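Local structure of hypothetical protein Atu0492 (Agrobacterium tumefaciens, 2GMY) at residues K39-I44 with N70-W75; S43-C48 with W91-T96; E66-L71 with P79-Q84. The protein is of unknown function but is a putative AhpD-like member of the carboxymuconolactone decarboxylase family that may take part in antioxidant defence. All blocks are in the same frame, centred on the assembly; numbering follows the deposited sequence.

In the fold
All three contacts belong to one all-helical, AhpD-like chain, six copies of which form the assembly. Contacts 1 and 2 start from the same helix, 32-45, and their centres lie about 8 Å apart; the salt bridge of Arg-41 to Asp-93 joins them. Contact 3 sits about 10 Å from the centre of contact 1 and about 16 Å from that of contact 2. Its first segment, 66-71, runs into 70-75 of contact 1, sharing Asn-70 and Leu-71. Contact 1 joins 70-75 to helix 32-45, contact 2 joins helix 32-45 to helix 83-96, and contact 3 joins helix 66-70 to the start of helix 83-96. Each touches the second subunit.

Contact 1: K39-I44 with N70-W75; sequences KLRASI and NLMSVW
Ser-73 O is gripped twice: weakly by Arg-41 NH1, and by a water that also accepts from Arg-41 NH2. The NH1 bond is 3.2 Å from Arg-41 NH1 to Ser-73 O, whereas the water sits 2.7 Å from Ser-73 O. This is where helix 32-45 of the AhpD-like helical fold receives the irregular segment that follows helix 66-70. The same NH1 makes a second weak bond, 2.9 Å from Arg-41 NH1 to Met-72 O, bent to 126° at the hydrogen, which leaves one nitrogen shared between two successive carbonyls.

The Arg-41 chain bends at chi2 (60°), which sets CD beside Met-72, 3.9 Å from Met-72 CG. Farther out, the guanidinium crosses Trp-75 at about a right angle, the two planes 78° apart. Trp-75 CD1 stands over the centre of the guanidinium face, so the indole offers its edge to the cation. The strongest polar partner of both side chains is Asp-93 on helix 83-96: one carboxylate oxygen forms a salt bridge with Arg-41 NE, and the other probably accepts from Trp-75 NE1. That shared carboxylate holds the two donors side by side.

The rest of the contact is apolar. The Met-72 chain, bent at chi2 and chi3, brings its methyl group to Leu-40, with Met-72 CE 3.9 Å from Leu-40 CD2. Ile-44 flanks the other end of the Met-72 side chain, its CD1 lying 3.9 Å from Met-72 CB, while Ile-44 CG2 rests 4.0 Å from Ser-73 CB.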
ATOM      1  N   LYS A  39      11.312  12.118 -17.813  1.00 10.15           N
ATOM      2  CA  LYS A  39      11.534  10.753 -18.299  1.00 11.20           C
ATOM      3  C   LYS A  39      12.282   9.902 -17.289  1.00 11.15           C
ATOM      4  O   LYS A  39      11.924   8.743 -17.056  1.00 12.26           O
ATOM      5  CB  LYS A  39      12.285  10.759 -19.627  1.00 11.40           C
ATOM      6  CG  LYS A  39      11.429  11.240 -20.791  1.00 14.09           C
ATOM      7  CD  LYS A  39      12.287  11.354 -22.041  1.00 18.65           C
ATOM      8  CE  LYS A  39      11.432  11.622 -23.244  1.00 22.98           C
ATOM      9  NZ  LYS A  39      12.196  11.266 -24.468  1.00 26.50           N
ATOM     10  N   LEU A  40      13.316  10.476 -16.678  1.00 11.04           N
ATOM     11  CA  LEU A  40      14.138   9.711 -15.740  1.00 11.51           C
ATOM     12  C   LEU A  40      13.341   9.398 -14.482  1.00 11.57           C
ATOM     13  O   LEU A  40      13.291   8.244 -14.037  1.00 11.70           O
ATOM     14  CB  LEU A  40      15.436  10.461 -15.410  1.00 12.38           C
ATOM     15  CG  LEU A  40      16.376   9.775 -14.409  1.00 12.36           C
ATOM     16  CD1 LEU A  40      16.751   8.355 -14.848  1.00 13.21           C
ATOM     17  CD2 LEU A  40      17.608  10.630 -14.235  1.00 13.31           C
ATOM     18  N   ARG A  41      12.685  10.407 -13.926  1.00 10.91           N
ATOM     19  CA  ARG A  41      11.949  10.184 -12.670  1.00 10.89           C
ATOM     20  C   ARG A  41      10.805   9.179 -12.820  1.00 10.86           C
ATOM     21  O   ARG A  41      10.690   8.245 -12.009  1.00 11.12           O
ATOM     22  CB  ARG A  41      11.441  11.501 -12.068  1.00 11.03           C
ATOM     23  CG  ARG A  41      10.651  11.320 -10.771  1.00 11.50           C
ATOM     24  CD  ARG A  41      11.461  10.661  -9.651  1.00 11.92           C
ATOM     25  NE  ARG A  41      10.553  10.384  -8.534  1.00 12.65           N
ATOM     26  CZ  ARG A  41      10.851   9.603  -7.504  1.00 13.67           C
ATOM     27  NH1 ARG A  41      12.057   9.028  -7.415  1.00 13.59           N
ATOM     28  NH2 ARG A  41       9.939   9.407  -6.555  1.00 13.65           N
ATOM     29  N   ALA A  42       9.985   9.335 -13.866  1.00 10.31           N
ATOM     30  CA  ALA A  42       8.867   8.410 -14.078  1.00 10.42           C
ATOM     31  C   ALA A  42       9.382   6.988 -14.288  1.00 10.08           C
ATOM     32  O   ALA A  42       8.806   6.021 -13.777  1.00 11.26           O
ATOM     33  CB  ALA A  42       7.991   8.865 -15.246  1.00 11.47           C
ATOM     34  N   SER A  43      10.481   6.870 -15.038  1.00 10.24           N
ATOM     35  CA  SER A  43      11.070   5.550 -15.283  1.00 10.95           C
ATOM     36  C   SER A  43      11.550   4.868 -13.997  1.00 11.54           C
ATOM     37  O   SER A  43      11.374   3.655 -13.829  1.00 11.55           O
ATOM     38  CB  SER A  43      12.209   5.656 -16.300  1.00 11.09           C
ATOM     39  OG  SER A  43      11.705   6.122 -17.542  1.00 11.94           O
ATOM     40  N   ILE A  44      12.138   5.644 -13.089  1.00 11.32           N
ATOM     41  CA  ILE A  44      12.547   5.099 -11.799  1.00 11.67           C
ATOM     42  C   ILE A  44      11.303   4.600 -11.036  1.00 11.60           C
ATOM     43  O   ILE A  44      11.278   3.466 -10.526  1.00 12.13           O
ATOM     44  CB  ILE A  44      13.329   6.124 -10.983  1.00 11.99           C
ATOM     45  CG1 ILE A  44      14.692   6.379 -11.636  1.00 11.84           C
ATOM     46  CG2 ILE A  44      13.543   5.633  -9.553  1.00 11.22           C
ATOM     47  CD1 ILE A  44      15.386   7.659 -11.138  1.00 14.21           C
ATOM     48  N   ASN A  70      21.920  10.752 -10.248  1.00 14.12           N
ATOM     49  CA  ASN A  70      21.851   9.707  -9.222  1.00 15.50           C
ATOM     50  C   ASN A  70      20.889   9.945  -8.079  1.00 15.09           C
ATOM     51  O   ASN A  70      20.404   8.986  -7.470  1.00 15.61           O
ATOM     52  CB  ASN A  70      23.229   9.423  -8.665  1.00 16.20           C
ATOM     53  CG  ASN A  70      24.041   8.593  -9.610  1.00 18.14           C
ATOM     54  OD1 ASN A  70      24.982   9.087 -10.232  1.00 22.59           O
ATOM     55  ND2 ASN A  70      23.659   7.331  -9.760  1.00 19.27           N
ATOM     56  N   LEU A  71      20.595  11.199  -7.773  1.00 14.13           N
ATOM     57  CA  LEU A  71      19.730  11.483  -6.644  1.00 13.83           C
ATOM     58  C   LEU A  71      18.253  11.525  -7.017  1.00 13.29           C
ATOM     59  O   LEU A  71      17.403  11.748  -6.179  1.00 13.46           O
ATOM     60  CB  LEU A  71      20.154  12.763  -5.941  1.00 14.40           C
ATOM     61  CG  LEU A  71      21.390  12.628  -5.048  1.00 16.81           C
ATOM     62  CD1 LEU A  71      21.899  13.970  -4.764  1.00 22.14           C
ATOM     63  CD2 LEU A  71      21.043  11.938  -3.761  1.00 19.49           C
ATOM     64  N   MET A  72      17.959  11.272  -8.281  1.00 13.28           N
ATOM     65  CA  MET A  72      16.592  11.400  -8.725  1.00 13.06           C
ATOM     66  C   MET A  72      15.682  10.370  -8.095  1.00 13.11           C
ATOM     67  O   MET A  72      14.499  10.562  -8.009  1.00 13.11           O
ATOM     68  CB  MET A  72      16.458  11.307 -10.219  1.00 13.77           C
ATOM     69  CG  MET A  72      15.078  11.646 -10.573  1.00 13.34           C
ATOM     70  SD  MET A  72      15.037  13.391 -10.857  1.00 18.37           S
ATOM     71  CE  MET A  72      15.161  13.090 -12.563  1.00  2.00           C
ATOM     72  N   SER A  73      16.261   9.250  -7.705  1.00 12.84           N
ATOM     73  CA  SER A  73      15.490   8.186  -7.108  1.00 12.64           C
ATOM     74  C   SER A  73      15.018   8.587  -5.716  1.00 12.80           C
ATOM     75  O   SER A  73      14.123   7.986  -5.189  1.00 13.26           O
ATOM     76  CB  SER A  73      16.319   6.907  -7.033  1.00 13.00           C
ATOM     77  OG  SER A  73      17.416   7.071  -6.193  1.00 13.42           O
ATOM     78  N   VAL A  74      15.634   9.621  -5.153  1.00 11.96           N
ATOM     79  CA  VAL A  74      15.428  10.025  -3.758  1.00 12.36           C
ATOM     80  C   VAL A  74      15.355  11.555  -3.653  1.00 12.37           C
ATOM     81  O   VAL A  74      15.794  12.164  -2.681  1.00 12.74           O
ATOM     82  CB  VAL A  74      16.543   9.431  -2.826  1.00 11.62           C
ATOM     83  CG1 VAL A  74      16.445   7.905  -2.762  1.00 13.42           C
ATOM     84  CG2 VAL A  74      17.938   9.852  -3.290  1.00 13.46           C
ATOM     85  N   TRP A  75      14.738  12.171  -4.657  1.00 11.50           N
ATOM     86  CA  TRP A  75      14.823  13.619  -4.811  1.00 11.59           C
ATOM     87  C   TRP A  75      14.271  14.426  -3.660  1.00 12.50           C
ATOM     88  O   TRP A  75      14.721  15.551  -3.438  1.00 12.42           O
ATOM     89  CB  TRP A  75      14.129  14.045  -6.111  1.00 11.82           C
ATOM     90  CG  TRP A  75      12.651  13.871  -6.058  1.00 11.04           C
ATOM     91  CD1 TRP A  75      11.936  12.758  -6.410  1.00 11.93           C
ATOM     92  CD2 TRP A  75      11.704  14.845  -5.620  1.00 11.95           C
ATOM     93  NE1 TRP A  75      10.578  12.991  -6.227  1.00 12.10           N
ATOM     94  CE2 TRP A  75      10.412  14.259  -5.736  1.00 11.49           C
ATOM     95  CE3 TRP A  75      11.814  16.157  -5.142  1.00 12.43           C
ATOM     96  CZ2 TRP A  75       9.251  14.940  -5.388  1.00 12.20           C
ATOM     97  CZ3 TRP A  75      10.659  16.834  -4.796  1.00 12.39           C
ATOM     98  CH2 TRP A  75       9.391  16.233  -4.925  1.00 11.53           C
TER
HETATM   99  O   HOH W   1      11.752   8.690  -4.002  1.00 30.57           O

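Contact 2: S43-C48 with W91-T96; sequences SIINGC and WVDAVT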
ATOM      1  N   SER A  43      10.481   6.870 -15.038  1.00 10.24           N
ATOM      2  CA  SER A  43      11.070   5.550 -15.283  1.00 10.95           C
ATOM      3  C   SER A  43      11.550   4.868 -13.997  1.00 11.54           C
ATOM      4  O   SER A  43      11.374   3.655 -13.829  1.00 11.55           O
ATOM      5  CB  SER A  43      12.209   5.656 -16.300  1.00 11.09           C
ATOM      6  OG  SER A  43      11.705   6.122 -17.542  1.00 11.94           O
ATOM      7  N   ILE A  44      12.138   5.644 -13.089  1.00 11.32           N
ATOM      8  CA  ILE A  44      12.547   5.099 -11.799  1.00 11.67           C
ATOM      9  C   ILE A  44      11.303   4.600 -11.036  1.00 11.60           C
ATOM     10  O   ILE A  44      11.278   3.466 -10.526  1.00 12.13           O
ATOM     11  CB  ILE A  44      13.329   6.124 -10.983  1.00 11.99           C
ATOM     12  CG1 ILE A  44      14.692   6.379 -11.636  1.00 11.84           C
ATOM     13  CG2 ILE A  44      13.543   5.633  -9.553  1.00 11.22           C
ATOM     14  CD1 ILE A  44      15.386   7.659 -11.138  1.00 14.21           C
ATOM     15  N   ILE A  45      10.268   5.430 -10.965  1.00 11.44           N
ATOM     16  CA  ILE A  45       9.061   5.042 -10.222  1.00 11.27           C
ATOM     17  C   ILE A  45       8.500   3.743 -10.766  1.00 11.73           C
ATOM     18  O   ILE A  45       8.102   2.836 -10.010  1.00 11.79           O
ATOM     19  CB  ILE A  45       7.991   6.138 -10.311  1.00 11.25           C
ATOM     20  CG1 ILE A  45       8.469   7.390  -9.573  1.00 11.64           C
ATOM     21  CG2 ILE A  45       6.662   5.641  -9.747  1.00 11.90           C
ATOM     22  CD1 ILE A  45       7.582   8.599  -9.787  1.00 13.32           C
ATOM     23  N   ASN A  46       8.461   3.664 -12.095  1.00 10.54           N
ATOM     24  CA  ASN A  46       7.852   2.517 -12.766  1.00 11.06           C
ATOM     25  C   ASN A  46       8.738   1.277 -12.842  1.00 11.11           C
ATOM     26  O   ASN A  46       8.304   0.264 -13.381  1.00 12.10           O
ATOM     27  CB  ASN A  46       7.365   2.905 -14.150  1.00 11.45           C
ATOM     28  CG  ASN A  46       6.125   3.759 -14.099  1.00 11.61           C
ATOM     29  OD1 ASN A  46       5.310   3.640 -13.173  1.00 11.09           O
ATOM     30  ND2 ASN A  46       5.980   4.634 -15.084  1.00 12.66           N
ATOM     31  N   GLY A  47       9.968   1.369 -12.336  1.00 11.21           N
ATOM     32  CA  GLY A  47      10.857   0.205 -12.288  1.00 12.40           C
ATOM     33  C   GLY A  47      11.438  -0.162 -13.653  1.00 13.12           C
ATOM     34  O   GLY A  47      11.885  -1.301 -13.866  1.00 13.48           O
ATOM     35  N   CYS A  48      11.447   0.795 -14.576  1.00 13.13           N
ATOM     36  CA  CYS A  48      11.843   0.494 -15.953  1.00 13.46           C
ATOM     37  C   CYS A  48      13.344   0.701 -16.168  1.00 13.76           C
ATOM     38  O   CYS A  48      13.795   1.824 -16.457  1.00 13.51           O
ATOM     39  CB  CYS A  48      11.039   1.336 -16.937  1.00 13.30           C
ATOM     40  SG  CYS A  48      11.346   0.787 -18.638  1.00 15.01           S
ATOM     41  N   TRP A  91       4.926  16.749  -9.317  1.00 10.64           N
ATOM     42  CA  TRP A  91       3.865  16.469 -10.278  1.00 10.61           C
ATOM     43  C   TRP A  91       4.148  15.180 -11.037  1.00  9.91           C
ATOM     44  O   TRP A  91       3.235  14.364 -11.261  1.00 10.57           O
ATOM     45  CB  TRP A  91       3.728  17.632 -11.245  1.00 10.41           C
ATOM     46  CG  TRP A  91       2.530  17.587 -12.139  1.00  9.90           C
ATOM     47  CD1 TRP A  91       2.534  17.537 -13.511  1.00 11.18           C
ATOM     48  CD2 TRP A  91       1.145  17.627 -11.751  1.00 10.83           C
ATOM     49  NE1 TRP A  91       1.251  17.550 -13.996  1.00 11.35           N
ATOM     50  CE2 TRP A  91       0.377  17.600 -12.942  1.00 10.53           C
ATOM     51  CE3 TRP A  91       0.483  17.685 -10.522  1.00 10.09           C
ATOM     52  CZ2 TRP A  91      -1.026  17.622 -12.935  1.00 11.20           C
ATOM     53  CZ3 TRP A  91      -0.924  17.716 -10.515  1.00 10.29           C
ATOM     54  CH2 TRP A  91      -1.651  17.690 -11.719  1.00 11.16           C
ATOM     55  N   VAL A  92       5.401  14.987 -11.444  1.00  9.54           N
ATOM     56  CA  VAL A  92       5.763  13.708 -12.060  1.00  9.90           C
ATOM     57  C   VAL A  92       5.373  12.539 -11.149  1.00  9.92           C
ATOM     58  O   VAL A  92       4.759  11.565 -11.599  1.00  9.95           O
ATOM     59  CB  VAL A  92       7.254  13.654 -12.427  1.00 10.49           C
ATOM     60  CG1 VAL A  92       7.656  12.252 -12.893  1.00 10.34           C
ATOM     61  CG2 VAL A  92       7.554  14.679 -13.506  1.00 11.63           C
ATOM     62  N   ASP A  93       5.725  12.643  -9.871  1.00 10.05           N
ATOM     63  CA  ASP A  93       5.379  11.598  -8.910  1.00 10.52           C
ATOM     64  C   ASP A  93       3.856  11.409  -8.792  1.00 10.70           C
ATOM     65  O   ASP A  93       3.357  10.277  -8.907  1.00 11.36           O
ATOM     66  CB  ASP A  93       5.976  11.943  -7.546  1.00 11.09           C
ATOM     67  CG  ASP A  93       7.482  11.742  -7.502  1.00 13.09           C
ATOM     68  OD1 ASP A  93       8.111  11.606  -8.572  1.00 14.07           O
ATOM     69  OD2 ASP A  93       8.032  11.720  -6.379  1.00 16.77           O
ATOM     70  N   ALA A  94       3.127  12.506  -8.585  1.00 10.79           N
ATOM     71  CA  ALA A  94       1.676  12.423  -8.342  1.00 10.92           C
ATOM     72  C   ALA A  94       0.933  11.829  -9.536  1.00 11.09           C
ATOM     73  O   ALA A  94       0.014  11.008  -9.384  1.00 12.18           O
ATOM     74  CB  ALA A  94       1.105  13.811  -7.990  1.00 11.64           C
ATOM     75  N   VAL A  95       1.361  12.233 -10.735  1.00 10.80           N
ATOM     76  CA  VAL A  95       0.685  11.837 -11.971  1.00 10.79           C
ATOM     77  C   VAL A  95       1.114  10.436 -12.392  1.00 10.40           C
ATOM     78  O   VAL A  95       0.315   9.654 -12.891  1.00 10.55           O
ATOM     79  CB  VAL A  95       0.914  12.876 -13.088  1.00 10.70           C
ATOM     80  CG1 VAL A  95       0.304  12.427 -14.410  1.00 12.22           C
ATOM     81  CG2 VAL A  95       0.295  14.203 -12.682  1.00 12.14           C
ATOM     82  N   THR A  96       2.385  10.102 -12.183  1.00 10.50           N
ATOM     83  CA  THR A  96       2.824   8.731 -12.474  1.00 11.18           C
ATOM     84  C   THR A  96       2.055   7.726 -11.600  1.00 11.83           C
ATOM     85  O   THR A  96       1.702   6.643 -12.048  1.00 11.70           O
ATOM     86  CB  THR A  96       4.347   8.597 -12.322  1.00 11.61           C
ATOM     87  OG1 THR A  96       4.974   9.387 -13.342  1.00 12.30           O
ATOM     88  CG2 THR A  96       4.795   7.163 -12.476  1.00 12.57           C
TER
HETATM   89  O   HOH W   2       2.702   4.207 -12.983  1.00 12.33           O
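Ile-45 and Thr-96 meet tip to tip through methyl groups, Ile-45 CG2 lying 3.6 Å from Thr-96 CG2. With OG1 beside its backbone N (chi1 -66°), Thr-96 has CG2 anti to that N and turned to Ile-45 and to the tip of Asn-46. The other branch of Ile-45 runs out to Asp-93, where its CD1 approaches Asp-93 OD1 to 3.3 Å, a carbon resting against a carboxylate already occupied by Arg-41.

These side chains join the C-terminal part of helix 32-45 to that of helix 83-96. The first helix stops in a Schellman motif: Gly-47 has a positive phi (75°), Cys-48 N bonds back to Ser-43 O and Gly-47 N to Ile-44 O. Cys-48 then takes the N-cap position of helix 49-61; with Cys-51 it makes a Cys-X-X-Cys pattern like the redox pair of AhpD.

No direct hydrogen bond crosses between the two segments. Thr-96 OG1 donates to Val-92 O at 2.8 Å, and Thr-96 N reaches that oxygen from the opposite face of its plane. From helix 117-139, Asn-131 accepts from Asn-46 ND2 and donates to Thr-96 OG1. A water lies 2.7 Å from Asn-46 OD1 and 2.8 Å from Thr-96 O, the latter also bonded by Arg-135 of the third subunit.

Contact 3: E66-L71 with P79-Q84; sequences EQWINL and PVYTEQ
Tyr-81 has CG anti to its carbonyl carbon (chi1 -53°) and Trp-68 has CG anti to its backbone N (chi1 -171°); these torsions bring CG of each residue to the side where the rings meet. The side chains cross at about a right angle, and the ring planes stand 62° apart. The result is a T-shaped pair: Tyr-81 turns its edge to the indole, with Tyr-81 CE1 3.7 Å from Trp-68 CD1 and set over the face toward its rim.

Beyond the stack the phenol goes on to the backbone. Tyr-81 OH donates to Trp-68 O at 2.6 Å; the oxygen lies near the plane of the tyrosine ring, while the hydroxyl is tilted out of the carbonyl plane. The loop ahead of helix 83-96 is thereby tied to Trp-68 of the short helix 66-70. Helix 83-96 begins with a capping box: the Thr-82 side chain caps a backbone N of the first turn, and Glu-85 OE1 accepts from Thr-82 N; Glu-85 also accepts from Trp-68 NE1.

Val-80 adds contacts with both methyls. Its CG1 lies over the centre of the neighbouring Tyr-81 ring and 4.0 Å from Leu-71 CD1. Val-80 CG2 sits 4.1 Å from Gln-67 OE1, and Gln-67 NE2 bonds to Asp-53 and Pro-145 of the second subunit.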
ATOM      1  N   GLU A  66      26.300  14.199 -12.393  1.00 16.56           N
ATOM      2  CA  GLU A  66      26.051  12.835 -11.900  1.00 16.78           C
ATOM      3  C   GLU A  66      25.183  12.857 -10.635  1.00 16.73           C
ATOM      4  O   GLU A  66      24.412  11.927 -10.398  1.00 16.28           O
ATOM      5  CB  GLU A  66      27.345  12.041 -11.689  1.00 17.30           C
ATOM      6  CG  GLU A  66      28.184  11.862 -12.969  1.00 19.16           C
ATOM      7  CD  GLU A  66      27.422  11.177 -14.101  1.00 22.13           C
ATOM      8  OE1 GLU A  66      26.691  10.198 -13.835  1.00 22.91           O
ATOM      9  OE2 GLU A  66      27.563  11.604 -15.265  1.00 23.86           O
ATOM     10  N   GLN A  67      25.299  13.919  -9.841  1.00 16.44           N
ATOM     11  CA  GLN A  67      24.488  14.061  -8.638  1.00 17.02           C
ATOM     12  C   GLN A  67      23.018  14.247  -9.019  1.00 16.36           C
ATOM     13  O   GLN A  67      22.134  13.594  -8.471  1.00 16.15           O
ATOM     14  CB  GLN A  67      24.975  15.261  -7.849  1.00 17.74           C
ATOM     15  CG  GLN A  67      24.787  15.143  -6.380  1.00 21.03           C
ATOM     16  CD  GLN A  67      25.526  16.224  -5.618  1.00 24.00           C
ATOM     17  OE1 GLN A  67      25.607  17.380  -6.059  1.00 26.14           O
ATOM     18  NE2 GLN A  67      26.061  15.858  -4.468  1.00 22.52           N
ATOM     19  N   TRP A  68      22.768  15.141  -9.966  1.00 15.34           N
ATOM     20  CA  TRP A  68      21.411  15.383 -10.463  1.00 15.05           C
ATOM     21  C   TRP A  68      20.780  14.079 -10.948  1.00 14.57           C
ATOM     22  O   TRP A  68      19.598  13.807 -10.700  1.00 14.27           O
ATOM     23  CB  TRP A  68      21.483  16.381 -11.610  1.00 15.73           C
ATOM     24  CG  TRP A  68      20.187  16.930 -12.139  1.00 14.93           C
ATOM     25  CD1 TRP A  68      19.606  18.116 -11.796  1.00 15.56           C
ATOM     26  CD2 TRP A  68      19.357  16.357 -13.159  1.00 14.16           C
ATOM     27  NE1 TRP A  68      18.456  18.311 -12.529  1.00 14.88           N
ATOM     28  CE2 TRP A  68      18.283  17.249 -13.374  1.00 15.47           C
ATOM     29  CE3 TRP A  68      19.420  15.174 -13.915  1.00 14.42           C
ATOM     30  CZ2 TRP A  68      17.279  17.004 -14.311  1.00 16.86           C
ATOM     31  CZ3 TRP A  68      18.410  14.923 -14.853  1.00 15.34           C
ATOM     32  CH2 TRP A  68      17.353  15.836 -15.038  1.00 15.64           C
ATOM     33  N   ILE A  69      21.573  13.285 -11.661  1.00 13.54           N
ATOM     34  CA  ILE A  69      21.134  11.987 -12.206  1.00 13.76           C
ATOM     35  C   ILE A  69      20.915  10.943 -11.098  1.00 14.13           C
ATOM     36  O   ILE A  69      19.839  10.331 -11.002  1.00 13.80           O
ATOM     37  CB  ILE A  69      22.171  11.473 -13.228  1.00 13.81           C
ATOM     38  CG1 ILE A  69      22.198  12.387 -14.461  1.00 14.57           C
ATOM     39  CG2 ILE A  69      21.899  10.019 -13.617  1.00 14.87           C
ATOM     40  CD1 ILE A  69      23.363  12.051 -15.428  1.00 13.97           C
ATOM     41  N   ASN A  70      21.920  10.752 -10.248  1.00 14.12           N
ATOM     42  CA  ASN A  70      21.851   9.707  -9.222  1.00 15.50           C
ATOM     43  C   ASN A  70      20.889   9.945  -8.079  1.00 15.09           C
ATOM     44  O   ASN A  70      20.404   8.986  -7.470  1.00 15.61           O
ATOM     45  CB  ASN A  70      23.229   9.423  -8.665  1.00 16.20           C
ATOM     46  CG  ASN A  70      24.041   8.593  -9.610  1.00 18.14           C
ATOM     47  OD1 ASN A  70      24.982   9.087 -10.232  1.00 22.59           O
ATOM     48  ND2 ASN A  70      23.659   7.331  -9.760  1.00 19.27           N
ATOM     49  N   LEU A  71      20.595  11.199  -7.773  1.00 14.13           N
ATOM     50  CA  LEU A  71      19.730  11.483  -6.644  1.00 13.83           C
ATOM     51  C   LEU A  71      18.253  11.525  -7.017  1.00 13.29           C
ATOM     52  O   LEU A  71      17.403  11.748  -6.179  1.00 13.46           O
ATOM     53  CB  LEU A  71      20.154  12.763  -5.941  1.00 14.40           C
ATOM     54  CG  LEU A  71      21.390  12.628  -5.048  1.00 16.81           C
ATOM     55  CD1 LEU A  71      21.899  13.970  -4.764  1.00 22.14           C
ATOM     56  CD2 LEU A  71      21.043  11.938  -3.761  1.00 19.49           C
ATOM     57  N   PRO A  79      19.148  18.333  -1.652  1.00 15.82           N
ATOM     58  CA  PRO A  79      19.240  19.753  -1.986  1.00 15.98           C
ATOM     59  C   PRO A  79      19.735  20.080  -3.399  1.00 16.23           C
ATOM     60  O   PRO A  79      19.835  21.260  -3.733  1.00 16.83           O
ATOM     61  CB  PRO A  79      20.204  20.297  -0.909  1.00 16.03           C
ATOM     62  CG  PRO A  79      21.067  19.119  -0.558  1.00 16.05           C
ATOM     63  CD  PRO A  79      20.139  17.939  -0.628  1.00 16.48           C
ATOM     64  N   VAL A  80      20.023  19.079  -4.233  1.00 16.56           N
ATOM     65  CA  VAL A  80      20.536  19.377  -5.581  1.00 17.31           C
ATOM     66  C   VAL A  80      19.508  20.076  -6.493  1.00 16.81           C
ATOM     67  O   VAL A  80      19.880  20.919  -7.315  1.00 17.50           O
ATOM     68  CB  VAL A  80      21.199  18.137  -6.266  1.00 18.04           C
ATOM     69  CG1 VAL A  80      20.195  17.107  -6.621  1.00 19.08           C
ATOM     70  CG2 VAL A  80      21.964  18.553  -7.521  1.00 19.86           C
ATOM     71  N   TYR A  81      18.226  19.763  -6.313  1.00 16.06           N
ATOM     72  CA  TYR A  81      17.167  20.278  -7.202  1.00 15.50           C
ATOM     73  C   TYR A  81      16.693  21.688  -6.864  1.00 15.36           C
ATOM     74  O   TYR A  81      16.517  22.034  -5.689  1.00 16.55           O
ATOM     75  CB  TYR A  81      15.988  19.282  -7.266  1.00 14.63           C
ATOM     76  CG  TYR A  81      16.522  17.924  -7.632  1.00 14.03           C
ATOM     77  CD1 TYR A  81      16.990  17.660  -8.926  1.00 11.48           C
ATOM     78  CD2 TYR A  81      16.654  16.931  -6.666  1.00 13.44           C
ATOM     79  CE1 TYR A  81      17.552  16.425  -9.248  1.00 11.89           C
ATOM     80  CE2 TYR A  81      17.194  15.687  -6.976  1.00 13.32           C
ATOM     81  CZ  TYR A  81      17.648  15.447  -8.270  1.00 12.50           C
ATOM     82  OH  TYR A  81      18.194  14.229  -8.582  1.00 15.13           O
ATOM     83  N   THR A  82      16.478  22.492  -7.902  1.00 15.33           N
ATOM     84  CA  THR A  82      15.928  23.836  -7.742  1.00 15.21           C
ATOM     85  C   THR A  82      14.461  23.772  -7.301  1.00 15.66           C
ATOM     86  O   THR A  82      13.814  22.728  -7.426  1.00 15.03           O
ATOM     87  CB  THR A  82      15.990  24.619  -9.065  1.00 15.26           C
ATOM     88  OG1 THR A  82      15.028  24.086  -9.978  1.00 14.84           O
ATOM     89  CG2 THR A  82      17.394  24.535  -9.697  1.00 15.42           C
ATOM     90  N   GLU A  83      13.909  24.884  -6.815  1.00 15.72           N
ATOM     91  CA  GLU A  83      12.504  24.869  -6.407  1.00 16.26           C
ATOM     92  C   GLU A  83      11.591  24.536  -7.594  1.00 15.52           C
ATOM     93  O   GLU A  83      10.620  23.801  -7.447  1.00 15.74           O
ATOM     94  CB  GLU A  83      12.088  26.183  -5.734  1.00 17.56           C
ATOM     95  CG  GLU A  83      12.734  26.359  -4.348  1.00 21.28           C
ATOM     96  CD  GLU A  83      12.515  25.154  -3.418  1.00 26.97           C
ATOM     97  OE1 GLU A  83      11.344  24.756  -3.210  1.00 30.17           O
ATOM     98  OE2 GLU A  83      13.514  24.604  -2.881  1.00 29.41           O
ATOM     99  N   GLN A  84      11.939  25.046  -8.768  1.00 15.15           N
ATOM    100  CA  GLN A  84      11.186  24.729  -9.977  1.00 14.53           C
ATOM    101  C   GLN A  84      11.252  23.231 -10.290  1.00 14.01           C
ATOM    102  O   GLN A  84      10.227  22.615 -10.581  1.00 14.19           O
ATOM    103  CB  GLN A  84      11.725  25.510 -11.164  1.00 14.76           C
ATOM    104  CG  GLN A  84      10.939  25.272 -12.436  1.00 16.56           C
ATOM    105  CD  GLN A  84      11.391  26.171 -13.568  1.00 18.60           C
ATOM    106  OE1 GLN A  84      12.581  26.456 -13.713  1.00 19.09           O
ATOM    107  NE2 GLN A  84      10.438  26.591 -14.408  1.00 20.01           N
TER